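Local atomic coordinates of DNA mismatch repair protein PMS1 (Saccharomyces cerevisiae, PDB entry 3H4L), a protein that probably couples the binding and hydrolysis of ATP to DNA mismatch repair, and here holds a non-hydrolysable ATP analogue in its N-terminal region. Residues 176-181 with 203-208; 236-241 with 343-348. All coordinates share one frame; numbering follows the deposited sequence.

In the fold
The two contacts come in series along the chain and sit in different sheets. Contact 1 has its centre about 11 Å from the centre of the chain, where helix 167-184 meets strand 200-206, outermost, within this chain, of the large mixed sheet of the ATPase part. Contact 2 lies farther out, where the end of strand 229-237, outermost in the smaller four-stranded sheet, meets the start of helix 343-362. The centres of contacts 1 and 2 are about 33 Å apart, and the nearest atoms of contacts 1 and 2 about 19 Å. Contact 1 thus belongs to the surface where two subunits join, while contact 2 ties strand 229-237 to the C-terminal helix within one subunit.

Contact 1 of 2, residues 176-181 with 203-208; sequences TVIQGY and LILSTM
The helical bond from Gly180 N to Thr176 O, 3.0 Å long, helps shape the turn from which Ile178 and Gln179 reach Leu205. The meeting itself is apolar and slight, with about 100 Å² buried in all. One branch of Leu205 does the touching: its CD1 methyl stands 4.2 Å from Ile178 CG2 and 4.0 Å from Gln179 CG, so a single methyl meets two consecutive residues of the helix. Leu205 gets there by turning CG away from its own backbone N (chi1 174°), on a CB that already points at the helix. Gln179 offers the aliphatic part of its chain, which slants across the leucine; with CG set beside the backbone N (chi1 -64°) the chain then runs out extended, and the touching is done by CG and not by the amide. Helix 213-221 closes in here too, with Val220 against both Gln179 and Leu205. Val192 of strand 189-195 is matched by two residues of strand 200-206, Ile204 and Leu205, the extra residue making a classic beta bulge; Ile178 also packs on Val192. Strand 200-206 is outermost in this chain's large sheet, part of the GHKL ATPase fold of gyrase B, Hsp90 and histidine kinases, yet Leu203, Leu205 and Ser206 pair in a parallel ladder with a strand of the second subunit. His78 of that subunit packs on Gln179 and Leu205, and Arg98 of the second subunit, which belongs to the nucleotide pocket, on Ile204; a bound ATP analogue (ANP) lies about 12 Å from the Leu205 side chain. The helix also leans on helix 26-39, where Tyr181 OH bonds to Asp35 OD1, the residue just before the pocket residue Asn36.

Contact 2 of 2, residues 236-241 with 343-348; sequences LDLNPF and ERAVID
Phe241 and Ala345 make a tight contact, ring atom CD2 lying 3.2 Å from the alanine CB, which approaches the ring obliquely. Leu238 reaches the same helix one residue on: its CD2 comes to 3.3 Å from Val346 CG2, also close, the two side chains meeting at about a right angle. The other leucine methyl, CD1, lies 4.3 Å from Ala345 CB, so both branches engage the helix. Phe241 has CG beside its backbone N (chi1 -69°), which turns the ring toward the alanine. Farther along the helix, Ile349 backs Leu236, Leu238 and Phe241, while Tyr260 touches both Leu238 and Val346. Behind this layer the chain bends in an Asx turn: Asp237 OD1 accepts from Asn239 N and from Asn239 ND2, each at 3.2 Å, both donors rising from the same face of the carboxylate, 36° and 45° out of its plane. Asn239 OD1 in turn takes the backbone N-H of Tyr260, and Phe241 N bonds to Leu238 O at 2.8 Å. Helix 343-362 thus packs on the end of an edge strand, an alpha/beta arrangement consistent with the S5-like fold of this mismatch repair family.

Contact 1 of 2, residues 176-181 with 203-208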
loop_
_atom_site.group_PDB
_atom_site.type_symbol
_atom_site.label_atom_id
_atom_site.label_comp_id
_atom_site.label_asym_id
_atom_site.label_seq_id
_atom_site.Cartn_x
_atom_site.Cartn_y
_atom_site.Cartn_z
ATOM N N THR B 176 3.149 8.505 8.476
ATOM C CA THR B 176 3.939 8.648 9.690
ATOM C C THR B 176 3.006 8.735 10.888
ATOM O O THR B 176 3.211 8.069 11.897
ATOM C CB THR B 176 4.776 9.911 9.635
ATOM O OG1 THR B 176 5.639 9.848 8.499
ATOM C CG2 THR B 176 5.607 10.046 10.890
ATOM N N VAL B 177 1.977 9.561 10.760
ATOM C CA VAL B 177 1.006 9.739 11.818
ATOM C C VAL B 177 0.215 8.462 12.069
ATOM O O VAL B 177 -0.160 8.176 13.206
ATOM C CB VAL B 177 0.035 10.869 11.472
ATOM C CG1 VAL B 177 -1.220 10.778 12.336
ATOM C CG2 VAL B 177 0.726 12.195 11.666
ATOM N N ILE B 178 -0.058 7.696 11.020
ATOM C CA ILE B 178 -0.805 6.467 11.231
ATOM C C ILE B 178 0.105 5.477 11.967
ATOM O O ILE B 178 -0.354 4.727 12.839
ATOM C CB ILE B 178 -1.326 5.872 9.889
ATOM C CG1 ILE B 178 -2.527 6.684 9.396
ATOM C CG2 ILE B 178 -1.754 4.428 10.081
ATOM C CD1 ILE B 178 -3.047 6.271 8.024
ATOM N N GLN B 179 1.397 5.495 11.642
ATOM C CA GLN B 179 2.348 4.608 12.310
ATOM C C GLN B 179 2.375 4.934 13.804
ATOM O O GLN B 179 2.435 4.024 14.647
ATOM C CB GLN B 179 3.745 4.762 11.702
ATOM C CG GLN B 179 3.815 4.345 10.232
ATOM C CD GLN B 179 5.126 4.717 9.570
ATOM O OE1 GLN B 179 5.590 5.847 9.682
ATOM N NE2 GLN B 179 5.726 3.768 8.862
ATOM N N GLY B 180 2.300 6.226 14.132
ATOM C CA GLY B 180 2.300 6.632 15.528
ATOM C C GLY B 180 1.141 6.032 16.323
ATOM O O GLY B 180 1.318 5.500 17.418
ATOM N N TYR B 181 -0.059 6.104 15.767
ATOM C CA TYR B 181 -1.221 5.565 16.449
ATOM C C TYR B 181 -1.128 4.046 16.590
ATOM O O TYR B 181 -1.528 3.473 17.604
ATOM C CB TYR B 181 -2.488 5.915 15.670
ATOM C CG TYR B 181 -3.024 7.321 15.866
ATOM C CD1 TYR B 181 -3.712 7.666 17.028
ATOM C CD2 TYR B 181 -2.904 8.284 14.854
ATOM C CE1 TYR B 181 -4.275 8.922 17.178
ATOM C CE2 TYR B 181 -3.460 9.540 14.993
ATOM C CZ TYR B 181 -4.149 9.856 16.158
ATOM O OH TYR B 181 -4.729 11.106 16.299
ATOM N N LEU B 203 -2.071 -3.083 -0.091
ATOM C CA LEU B 203 -2.012 -3.042 1.359
ATOM C C LEU B 203 -0.857 -2.133 1.729
ATOM O O LEU B 203 0.229 -2.234 1.157
ATOM C CB LEU B 203 -1.793 -4.428 1.947
ATOM C CG LEU B 203 -1.605 -4.433 3.469
ATOM C CD1 LEU B 203 -2.928 -4.188 4.162
ATOM C CD2 LEU B 203 -1.040 -5.762 3.902
ATOM N N ILE B 204 -1.103 -1.234 2.676
ATOM C CA ILE B 204 -0.091 -0.286 3.114
ATOM C C ILE B 204 0.465 -0.604 4.504
ATOM O O ILE B 204 1.679 -0.607 4.693
ATOM C CB ILE B 204 -0.655 1.146 3.129
ATOM C CG1 ILE B 204 -1.217 1.509 1.748
ATOM C CG2 ILE B 204 0.424 2.118 3.542
ATOM C CD1 ILE B 204 -0.188 1.583 0.638
ATOM N N LEU B 205 -0.418 -0.870 5.469
ATOM C CA LEU B 205 0.008 -1.176 6.840
ATOM C C LEU B 205 -0.970 -2.098 7.566
ATOM O O LEU B 205 -2.174 -2.100 7.281
ATOM C CB LEU B 205 0.184 0.124 7.642
ATOM C CG LEU B 205 0.498 0.112 9.150
ATOM C CD1 LEU B 205 1.193 1.425 9.540
ATOM C CD2 LEU B 205 -0.784 -0.068 9.964
ATOM N N SER B 206 -0.443 -2.877 8.510
ATOM C CA SER B 206 -1.272 -3.786 9.290
ATOM C C SER B 206 -0.623 -4.243 10.589
ATOM O O SER B 206 0.551 -4.609 10.608
ATOM C CB SER B 206 -1.629 -5.021 8.467
ATOM O OG SER B 206 -2.479 -5.876 9.211
ATOM N N THR B 207 -1.391 -4.207 11.673
ATOM C CA THR B 207 -0.900 -4.664 12.963
ATOM C C THR B 207 -1.928 -5.626 13.531
ATOM O O THR B 207 -3.108 -5.562 13.195
ATOM C CB THR B 207 -0.678 -3.507 13.976
ATOM O OG1 THR B 207 -1.907 -2.808 14.204
ATOM C CG2 THR B 207 0.372 -2.544 13.462
ATOM N N MET B 208 -1.473 -6.524 14.392
ATOM C CA MET B 208 -2.348 -7.513 15.002
ATOM C C MET B 208 -2.968 -6.972 16.285
ATOM O O MET B 208 -2.335 -6.215 17.023
ATOM C CB MET B 208 -1.558 -8.789 15.313
ATOM C CG MET B 208 -1.005 -9.500 14.089
ATOM S SD MET B 208 -2.333 -10.105 13.027
ATOM C CE MET B 208 -2.548 -8.693 11.876
#

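Contact 2 of 2, residues 236-241 with 343-348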
loop_
_atom_site.group_PDB
_atom_site.type_symbol
_atom_site.label_atom_id
_atom_site.label_comp_id
_atom_site.label_asym_id
_atom_site.label_seq_id
_atom_site.Cartn_x
_atom_site.Cartn_y
_atom_site.Cartn_z
ATOM N N LEU B 236 10.595 8.118 36.871
ATOM C CA LEU B 236 11.004 9.427 37.372
ATOM C C LEU B 236 10.173 9.790 38.602
ATOM O O LEU B 236 9.003 10.150 38.485
ATOM C CB LEU B 236 10.788 10.494 36.300
ATOM C CG LEU B 236 11.258 10.137 34.891
ATOM C CD1 LEU B 236 10.838 11.227 33.914
ATOM C CD2 LEU B 236 12.765 9.949 34.895
ATOM N N ASP B 237 10.767 9.685 39.785
ATOM C CA ASP B 237 10.047 10.031 41.003
ATOM C C ASP B 237 10.036 11.551 41.095
ATOM O O ASP B 237 11.082 12.176 41.272
ATOM C CB ASP B 237 10.748 9.441 42.224
ATOM C CG ASP B 237 9.951 9.633 43.498
ATOM O OD1 ASP B 237 9.662 10.797 43.848
ATOM O OD2 ASP B 237 9.611 8.620 44.147
ATOM N N LEU B 238 8.856 12.148 40.982
ATOM C CA LEU B 238 8.749 13.599 41.017
ATOM C C LEU B 238 7.993 14.146 42.233
ATOM O O LEU B 238 7.719 15.344 42.308
ATOM C CB LEU B 238 8.071 14.073 39.732
ATOM C CG LEU B 238 8.505 15.416 39.156
ATOM C CD1 LEU B 238 9.930 15.324 38.645
ATOM C CD2 LEU B 238 7.590 15.792 38.023
ATOM N N ASN B 239 7.672 13.271 43.185
ATOM C CA ASN B 239 6.933 13.654 44.392
ATOM C C ASN B 239 7.476 14.872 45.151
ATOM O O ASN B 239 6.705 15.720 45.604
ATOM C CB ASN B 239 6.842 12.456 45.342
ATOM C CG ASN B 239 5.974 11.338 44.789
ATOM O OD1 ASN B 239 4.772 11.508 44.598
ATOM N ND2 ASN B 239 6.584 10.189 44.525
ATOM N N PRO B 240 8.805 14.971 45.319
ATOM C CA PRO B 240 9.341 16.129 46.038
ATOM C C PRO B 240 9.413 17.383 45.165
ATOM O O PRO B 240 10.033 18.374 45.549
ATOM C CB PRO B 240 10.721 15.646 46.465
ATOM C CG PRO B 240 11.129 14.793 45.308
ATOM C CD PRO B 240 9.870 13.987 45.051
ATOM N N PHE B 241 8.781 17.342 43.995
ATOM C CA PHE B 241 8.805 18.484 43.087
ATOM C C PHE B 241 7.449 19.125 42.802
ATOM O O PHE B 241 7.371 20.072 42.019
ATOM C CB PHE B 241 9.460 18.099 41.758
ATOM C CG PHE B 241 10.937 17.830 41.856
ATOM C CD1 PHE B 241 11.415 16.736 42.563
ATOM C CD2 PHE B 241 11.847 18.661 41.213
ATOM C CE1 PHE B 241 12.779 16.468 42.628
ATOM C CE2 PHE B 241 13.210 18.403 41.272
ATOM C CZ PHE B 241 13.678 17.302 41.981
ATOM N N GLU B 343 7.013 21.112 34.585
ATOM C CA GLU B 343 7.721 20.503 33.467
ATOM C C GLU B 343 9.231 20.732 33.506
ATOM O O GLU B 343 9.996 19.897 33.023
ATOM C CB GLU B 343 7.135 21.000 32.138
ATOM C CG GLU B 343 7.562 20.169 30.925
ATOM C CD GLU B 343 6.505 20.133 29.821
ATOM O OE1 GLU B 343 5.395 19.609 30.069
ATOM O OE2 GLU B 343 6.783 20.624 28.705
ATOM N N ARG B 344 9.660 21.849 34.089
ATOM C CA ARG B 344 11.087 22.160 34.185
ATOM C C ARG B 344 11.843 21.070 34.959
ATOM O O ARG B 344 12.914 20.626 34.539
ATOM C CB ARG B 344 11.283 23.519 34.851
ATOM N N ALA B 345 11.280 20.642 36.087
ATOM C CA ALA B 345 11.893 19.596 36.895
ATOM C C ALA B 345 11.906 18.305 36.078
ATOM O O ALA B 345 12.948 17.677 35.914
ATOM C CB ALA B 345 11.107 19.396 38.180
ATOM N N VAL B 346 10.742 17.919 35.565
ATOM C CA VAL B 346 10.623 16.713 34.750
ATOM C C VAL B 346 11.769 16.659 33.740
ATOM O O VAL B 346 12.559 15.717 33.720
ATOM C CB VAL B 346 9.288 16.694 33.960
ATOM C CG1 VAL B 346 9.232 15.465 33.067
ATOM C CG2 VAL B 346 8.109 16.704 34.915
ATOM N N ILE B 347 11.851 17.685 32.906
ATOM C CA ILE B 347 12.887 17.765 31.890
ATOM C C ILE B 347 14.283 17.463 32.446
ATOM O O ILE B 347 15.101 16.832 31.777
ATOM C CB ILE B 347 12.892 19.168 31.237
ATOM C CG1 ILE B 347 11.505 19.465 30.647
ATOM C CG2 ILE B 347 13.962 19.237 30.150
ATOM C CD1 ILE B 347 11.310 20.905 30.173
ATOM N N ASP B 348 14.549 17.900 33.673
ATOM C CA ASP B 348 15.855 17.685 34.292
ATOM C C ASP B 348 16.065 16.284 34.855
ATOM O O ASP B 348 17.149 15.706 34.720
ATOM C CB ASP B 348 16.085 18.722 35.394
ATOM C CG ASP B 348 16.216 20.127 34.844
ATOM O OD1 ASP B 348 17.205 20.388 34.119
ATOM O OD2 ASP B 348 15.329 20.963 35.125
#